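Local coordinates for protein choline kinase (Streptococcus pneumoniae, PDB 4R78) that probably phosphorylates choline, as a choline kinase with a protein kinase-like fold, and binds adenosine monophosphate, at residues K141-F147 and S218-D222; I153-E157 and Y169-R173; A175-L179 and I262-L266. All coordinates share one frame; numbering follows the deposited sequence.

Contact 1: residues K141-F147 and S218-D222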
# COMPACT_ATOMS: atom_id res chain seq x y z
N LYS A 141 -14.13 0.55 -12.28
CA LYS A 141 -14.74 0.48 -10.95
C LYS A 141 -14.59 1.80 -10.22
O LYS A 141 -13.53 2.43 -10.29
CB LYS A 141 -14.15 -0.68 -10.14
CG LYS A 141 -14.47 -2.04 -10.72
CD LYS A 141 -13.78 -3.17 -9.98
CE LYS A 141 -14.25 -4.53 -10.52
NZ LYS A 141 -15.67 -4.87 -10.17
N GLU A 142 -15.66 2.20 -9.54
CA GLU A 142 -15.67 3.43 -8.77
C GLU A 142 -15.46 3.11 -7.30
O GLU A 142 -16.41 2.85 -6.55
CB GLU A 142 -16.99 4.18 -9.00
CG GLU A 142 -17.17 4.72 -10.42
CD GLU A 142 -16.30 5.93 -10.72
OE1 GLU A 142 -16.04 6.73 -9.80
OE2 GLU A 142 -15.88 6.07 -11.89
N LEU A 143 -14.20 3.12 -6.89
CA LEU A 143 -13.83 2.84 -5.51
C LEU A 143 -14.34 3.95 -4.60
O LEU A 143 -14.51 5.10 -5.03
CB LEU A 143 -12.31 2.74 -5.35
CG LEU A 143 -11.54 1.73 -6.21
CD1 LEU A 143 -10.08 1.69 -5.80
CD2 LEU A 143 -12.16 0.34 -6.13
N ARG A 144 -14.58 3.60 -3.35
CA ARG A 144 -14.83 4.60 -2.32
C ARG A 144 -13.49 5.13 -1.83
O ARG A 144 -12.59 4.36 -1.48
CB ARG A 144 -15.66 4.02 -1.18
CG ARG A 144 -17.15 4.00 -1.50
CD ARG A 144 -17.97 3.37 -0.39
NE ARG A 144 -17.71 3.98 0.91
CZ ARG A 144 -18.42 3.75 2.01
NH1 ARG A 144 -19.46 2.92 1.98
NH2 ARG A 144 -18.09 4.35 3.15
N GLY A 145 -13.37 6.45 -1.83
CA GLY A 145 -12.13 7.12 -1.48
C GLY A 145 -11.60 7.92 -2.65
O GLY A 145 -11.52 7.43 -3.78
N GLU A 146 -11.26 9.18 -2.38
CA GLU A 146 -10.67 10.06 -3.37
C GLU A 146 -9.30 10.48 -2.85
O GLU A 146 -9.21 11.32 -1.94
CB GLU A 146 -11.55 11.29 -3.60
CG GLU A 146 -12.95 10.98 -4.11
CD GLU A 146 -12.96 10.49 -5.55
OE1 GLU A 146 -12.31 11.13 -6.40
OE2 GLU A 146 -13.63 9.47 -5.82
N PHE A 147 -8.25 9.90 -3.42
CA PHE A 147 -6.90 10.16 -2.92
C PHE A 147 -6.46 11.59 -3.20
O PHE A 147 -6.46 12.05 -4.34
CB PHE A 147 -5.87 9.15 -3.45
CG PHE A 147 -4.66 9.03 -2.57
CD1 PHE A 147 -4.67 8.17 -1.47
CD2 PHE A 147 -3.52 9.78 -2.83
CE1 PHE A 147 -3.55 8.06 -0.65
CE2 PHE A 147 -2.40 9.67 -2.00
CZ PHE A 147 -2.41 8.81 -0.91
N SER A 218 -6.32 1.53 -1.12
CA SER A 218 -6.94 1.67 -2.44
C SER A 218 -7.94 2.83 -2.50
O SER A 218 -8.70 3.07 -1.56
CB SER A 218 -7.57 0.36 -2.93
OG SER A 218 -8.77 0.04 -2.24
N SER A 219 -7.92 3.54 -3.62
CA SER A 219 -8.62 4.80 -3.74
C SER A 219 -8.64 5.22 -5.19
O SER A 219 -7.86 4.71 -6.01
CB SER A 219 -7.90 5.87 -2.91
OG SER A 219 -8.65 7.06 -2.83
N MET A 220 -9.53 6.15 -5.52
CA MET A 220 -9.51 6.78 -6.84
C MET A 220 -8.36 7.79 -6.88
O MET A 220 -8.23 8.64 -6.00
CB MET A 220 -10.84 7.47 -7.15
CG MET A 220 -12.04 6.53 -7.10
SD MET A 220 -11.93 5.17 -8.27
CE MET A 220 -12.39 6.01 -9.78
N ASN A 221 -7.53 7.67 -7.91
CA ASN A 221 -6.32 8.48 -8.05
C ASN A 221 -5.84 8.48 -9.50
O ASN A 221 -6.42 7.81 -10.36
CB ASN A 221 -5.22 7.95 -7.12
CG ASN A 221 -4.16 8.99 -6.77
OD1 ASN A 221 -4.23 10.15 -7.17
ND2 ASN A 221 -3.16 8.57 -6.00
N ASP A 222 -4.78 9.24 -9.78
CA ASP A 222 -4.14 9.18 -11.07
C ASP A 222 -3.31 7.89 -11.15
O ASP A 222 -2.52 7.62 -10.25
CB ASP A 222 -3.24 10.41 -11.28
CG ASP A 222 -2.81 10.57 -12.71
OD1 ASP A 222 -2.04 9.72 -13.20
OD2 ASP A 222 -3.24 11.55 -13.36
O HOH W 1 -9.50 11.18 -7.06
O HOH W 2 -5.40 12.69 -6.97

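Contact 2: residues I153-E157 and Y169-R173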
# COMPACT_ATOMS: atom_id res chain seq x y z
N ILE A 153 -0.72 14.55 3.37
CA ILE A 153 0.37 15.17 4.14
C ILE A 153 -0.17 15.84 5.40
O ILE A 153 0.35 15.62 6.50
CB ILE A 153 1.17 16.18 3.27
CG1 ILE A 153 1.96 15.43 2.19
CG2 ILE A 153 2.10 17.03 4.14
CD1 ILE A 153 2.38 16.29 1.01
N LYS A 154 -1.23 16.63 5.25
CA LYS A 154 -1.83 17.35 6.38
C LYS A 154 -2.40 16.42 7.45
O LYS A 154 -2.34 16.73 8.64
CB LYS A 154 -2.90 18.34 5.91
CG LYS A 154 -2.35 19.47 5.06
CD LYS A 154 -3.45 20.45 4.68
CE LYS A 154 -2.91 21.56 3.79
NZ LYS A 154 -3.93 22.62 3.57
N LYS A 155 -2.93 15.28 7.02
CA LYS A 155 -3.47 14.29 7.96
C LYS A 155 -2.38 13.76 8.89
O LYS A 155 -2.58 13.70 10.10
CB LYS A 155 -4.16 13.14 7.22
CG LYS A 155 -5.47 13.51 6.56
CD LYS A 155 -6.19 12.27 6.05
CE LYS A 155 -7.61 12.59 5.61
NZ LYS A 155 -8.26 11.41 4.98
N TYR A 156 -1.23 13.39 8.32
CA TYR A 156 -0.10 12.94 9.13
C TYR A 156 0.44 14.04 10.03
O TYR A 156 0.78 13.79 11.19
CB TYR A 156 1.01 12.35 8.25
CG TYR A 156 0.67 10.97 7.72
CD1 TYR A 156 0.68 9.86 8.56
CD2 TYR A 156 0.33 10.78 6.38
CE1 TYR A 156 0.35 8.59 8.09
CE2 TYR A 156 0.01 9.52 5.90
CZ TYR A 156 0.03 8.43 6.76
OH TYR A 156 -0.30 7.18 6.28
N GLU A 157 0.50 15.27 9.51
CA GLU A 157 0.97 16.41 10.29
C GLU A 157 0.12 16.65 11.53
O GLU A 157 0.63 17.02 12.58
CB GLU A 157 1.03 17.67 9.43
CG GLU A 157 2.16 17.65 8.41
CD GLU A 157 2.20 18.90 7.56
OE1 GLU A 157 1.13 19.45 7.23
OE2 GLU A 157 3.32 19.32 7.19
N TYR A 169 12.46 21.40 7.09
CA TYR A 169 11.10 20.98 6.73
C TYR A 169 10.24 22.04 6.03
O TYR A 169 9.55 21.73 5.07
CB TYR A 169 10.35 20.37 7.93
CG TYR A 169 9.04 19.71 7.54
CD1 TYR A 169 9.02 18.60 6.70
CD2 TYR A 169 7.82 20.23 7.99
CE1 TYR A 169 7.81 17.99 6.34
CE2 TYR A 169 6.61 19.63 7.62
CZ TYR A 169 6.62 18.52 6.80
OH TYR A 169 5.44 17.92 6.43
N GLU A 170 10.26 23.28 6.51
CA GLU A 170 9.43 24.31 5.89
C GLU A 170 9.75 24.51 4.40
O GLU A 170 8.84 24.53 3.57
CB GLU A 170 9.49 25.62 6.67
CG GLU A 170 8.67 25.60 7.95
CD GLU A 170 7.20 25.25 7.71
OE1 GLU A 170 6.71 24.30 8.35
OE2 GLU A 170 6.55 25.92 6.89
N SER A 171 11.03 24.63 4.06
CA SER A 171 11.43 24.76 2.66
C SER A 171 11.07 23.54 1.82
O SER A 171 10.64 23.67 0.67
CB SER A 171 12.93 25.06 2.55
OG SER A 171 13.22 26.37 3.00
N VAL A 172 11.25 22.35 2.38
CA VAL A 172 10.89 21.12 1.66
C VAL A 172 9.37 21.03 1.46
O VAL A 172 8.90 20.78 0.36
CB VAL A 172 11.47 19.86 2.37
CG1 VAL A 172 10.95 18.58 1.72
CG2 VAL A 172 13.00 19.89 2.32
N ARG A 173 8.63 21.27 2.55
CA ARG A 173 7.17 21.25 2.53
C ARG A 173 6.61 22.18 1.46
O ARG A 173 5.78 21.77 0.64
CB ARG A 173 6.63 21.64 3.91
CG ARG A 173 5.14 21.47 4.08
CD ARG A 173 4.70 22.01 5.43
NE ARG A 173 3.32 21.64 5.72
CZ ARG A 173 2.25 22.38 5.42
NH1 ARG A 173 2.40 23.55 4.83
NH2 ARG A 173 1.04 21.93 5.73

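Contact 3: residues A175-L179 and I262-L266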
# COMPACT_ATOMS: atom_id res chain seq x y z
N ALA A 175 8.08 23.42 -1.18
CA ALA A 175 8.45 22.92 -2.50
C ALA A 175 7.55 21.76 -2.93
O ALA A 175 7.14 21.69 -4.08
CB ALA A 175 9.92 22.51 -2.54
N VAL A 176 7.25 20.87 -1.99
CA VAL A 176 6.33 19.75 -2.26
C VAL A 176 4.93 20.27 -2.60
O VAL A 176 4.34 19.85 -3.60
CB VAL A 176 6.30 18.74 -1.09
CG1 VAL A 176 5.19 17.71 -1.29
CG2 VAL A 176 7.64 18.04 -0.97
N PHE A 177 4.41 21.19 -1.79
CA PHE A 177 3.08 21.75 -2.02
C PHE A 177 2.97 22.56 -3.32
O PHE A 177 1.87 22.75 -3.84
CB PHE A 177 2.60 22.57 -0.82
CG PHE A 177 1.92 21.75 0.25
CD1 PHE A 177 0.54 21.57 0.24
CD2 PHE A 177 2.65 21.17 1.28
CE1 PHE A 177 -0.10 20.81 1.23
CE2 PHE A 177 2.03 20.41 2.27
CZ PHE A 177 0.65 20.23 2.24
N SER A 178 4.11 23.05 -3.82
CA SER A 178 4.12 23.78 -5.09
C SER A 178 3.81 22.86 -6.27
O SER A 178 3.43 23.33 -7.35
CB SER A 178 5.47 24.49 -5.31
OG SER A 178 6.46 23.60 -5.79
N LEU A 179 3.96 21.56 -6.07
CA LEU A 179 3.68 20.57 -7.11
C LEU A 179 2.19 20.41 -7.41
O LEU A 179 1.83 19.91 -8.48
CB LEU A 179 4.31 19.22 -6.76
CG LEU A 179 5.84 19.22 -6.60
CD1 LEU A 179 6.33 17.89 -6.06
CD2 LEU A 179 6.56 19.57 -7.91
N ILE A 262 6.74 13.38 -10.28
CA ILE A 262 6.08 14.15 -9.23
C ILE A 262 5.54 13.24 -8.12
O ILE A 262 5.73 13.52 -6.93
CB ILE A 262 4.96 15.06 -9.81
CG1 ILE A 262 5.60 16.18 -10.64
CG2 ILE A 262 4.09 15.64 -8.69
CD1 ILE A 262 4.63 16.96 -11.53
N TYR A 263 4.88 12.15 -8.50
CA TYR A 263 4.31 11.23 -7.52
C TYR A 263 5.36 10.50 -6.68
O TYR A 263 5.11 10.21 -5.52
CB TYR A 263 3.30 10.27 -8.15
CG TYR A 263 2.02 10.96 -8.57
CD1 TYR A 263 1.33 11.79 -7.69
CD2 TYR A 263 1.49 10.77 -9.85
CE1 TYR A 263 0.16 12.43 -8.07
CE2 TYR A 263 0.31 11.41 -10.24
CZ TYR A 263 -0.35 12.24 -9.34
OH TYR A 263 -1.51 12.87 -9.70
N LYS A 264 6.54 10.26 -7.25
CA LYS A 264 7.66 9.71 -6.48
C LYS A 264 8.01 10.64 -5.31
O LYS A 264 8.20 10.18 -4.19
CB LYS A 264 8.90 9.49 -7.36
CG LYS A 264 8.82 8.29 -8.30
CD LYS A 264 10.11 8.18 -9.09
CE LYS A 264 10.13 6.95 -9.99
NZ LYS A 264 11.29 7.01 -10.93
N ILE A 265 8.06 11.95 -5.57
CA ILE A 265 8.36 12.93 -4.53
C ILE A 265 7.27 12.96 -3.46
O ILE A 265 7.55 13.00 -2.26
CB ILE A 265 8.57 14.35 -5.12
CG1 ILE A 265 9.81 14.38 -6.02
CG2 ILE A 265 8.70 15.40 -4.01
CD1 ILE A 265 9.85 15.55 -6.99
N LEU A 266 6.01 12.92 -3.91
CA LEU A 266 4.89 12.95 -2.98
C LEU A 266 4.86 11.71 -2.10
O LEU A 266 4.57 11.79 -0.92
CB LEU A 266 3.56 13.11 -3.73
CG LEU A 266 3.32 14.44 -4.45
CD1 LEU A 266 1.96 14.46 -5.09
CD2 LEU A 266 3.45 15.61 -3.49

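Contact 1: residues K141-F147 and S218-D222
S218 meets the loop 141-147 through its CB, which lies 4.0 Å from L143 CD1, while its OG is hydrogen-bonded to E80 of helix 77-87. The two loops then join in a single parallel beta bridge between E146 and M220, in the helical part of the protein kinase-like fold just before helix 223-233. S219 turns its OG, anti to the backbone N (chi1 -171°), into the corner between G145 and F147; its own backbone pairs with C193 on strand 191-193. M220 makes both bridge bonds: its N donates a hydrogen bond to G145 O at 2.9 Å, arriving from above the carbonyl plane, and its O receives F147 N at 2.9 Å. Bends at chi2 and chi3 fold the methionine back along the first loop, and SD takes a weak bond from L143 N (3.4 Å, 141°). M220 CG runs beside E146 OE2 at 3.6 Å and CE reaches E142 OE1 at 3.7 Å; both glutamates also form salt bridges with R190. N221 lays its amide obliquely against the ring of F147, planes 33° apart, with ND2 3.4 Å from CD2. A water spans the same two residues, donating to both F147 O and N221 OD1, and stands 2.8 Å from N221 OD1.

Contact 2: residues I153-E157 and Y169-R173
E157 lays its carboxylate along the edge of the R173 guanidinium, the two planes only 8° apart, in a side-on, two-pronged salt bridge. It ties together helices 149-159 and 169-177, consecutive in the helical part of the protein kinase-like fold. The short segments run nearly antiparallel with their axes 14.4 Å apart, so long side chains have to span the gap. R173 does this with CG anti to the backbone N (chi1 -172°) and a chain extended out to NE. NE donates to E157 OE2 at 2.7 Å and NH2 to E157 OE1 at 2.9 Å, each oxygen accepting on its syn lone pair, almost in the guanidinium plane. From the anti side, somewhat out of the carboxylate plane, Y169 OH gives E157 OE2 a second bond of 2.7 Å. Three bonds from two side chains thus fix the rotation of the carboxylate and would be expected to favour its charged form. Y169 and R173 sit one helical turn apart, and R173 CB sits above one face of the tyrosine ring, offset toward its rim. I153 is buried and packs on I270 and L273 of helix 257-280, with its CG2 4.1 Å from Y169 OH.

Contact 3: residues A175-L179 and I262-L266
V176 and L266 bring their CA atoms to 7.0 Å, and L179 and I262 theirs to 7.2 Å, so the chain at 175-179 and the helix at 262-266 run in opposite senses past each other. This is helix-to-helix packing in the helical part of the protein kinase-like fold. The second segment is regular helix, a stretch of the long helix 257-280. The first lies where helix 169-177 gives way to helix 179-186. Here L179 N bonds to V176 O at 3.0 Å, one residue shorter than an alpha-helical turn, and S178 folds its OG back to donate to A175 O at 2.7 Å, tilted from the carbonyl plane.

The side chains that meet are all aliphatic. V176, with CG1 anti to its backbone N (chi1 171°), sends that methyl against L266 CD2 at 3.5 Å, a tight methyl contact. Its other branch, CG2, slides past I265 and ends 4.2 Å from I265 CG2. L179 points toward the helix and rests CD1 against two isoleucine methyls, 4.0 Å from I265 CG2 and 4.1 Å from I262 CG2. The same I262 methyl also meets L179 CB. I265 CG2 thus serves both V176 and L179.

Surrounding helices close the core: L300 and Y303 of helix 288-303 touch I265 and I262 respectively, Y303 also touching L179; I153 of helix 149-159 reaches V176, and L183 of helix 179-186 packs on I262 and L266.

No hydrogen bond or charge pair crosses between the segments. The five touching residues are buried, so the association rests on hydrophobic burial and the fit of methyl groups, while polar S178 OG is turned back onto its own backbone.

All three contacts belong to the helical part of the protein kinase-like fold. Contacts 2 and 3 are close neighbours, their centres 11 Å apart. They share helix 169-177, whose first turn faces helix 149-159 and whose end meets helix 257-280; I153 packs on both V176 and F177, making them one continuous region. Contact 1 lies farther off, its centre about 23 Å from that of contact 2 and about 20 Å from that of contact 3, but touches the latter where D222 CB meets Y263 OH. Along the chain, contact 1 encloses the whole of contact 2, while contacts 1 and 3 interleave. Loops and helices distant in sequence are thereby woven into a single folded unit.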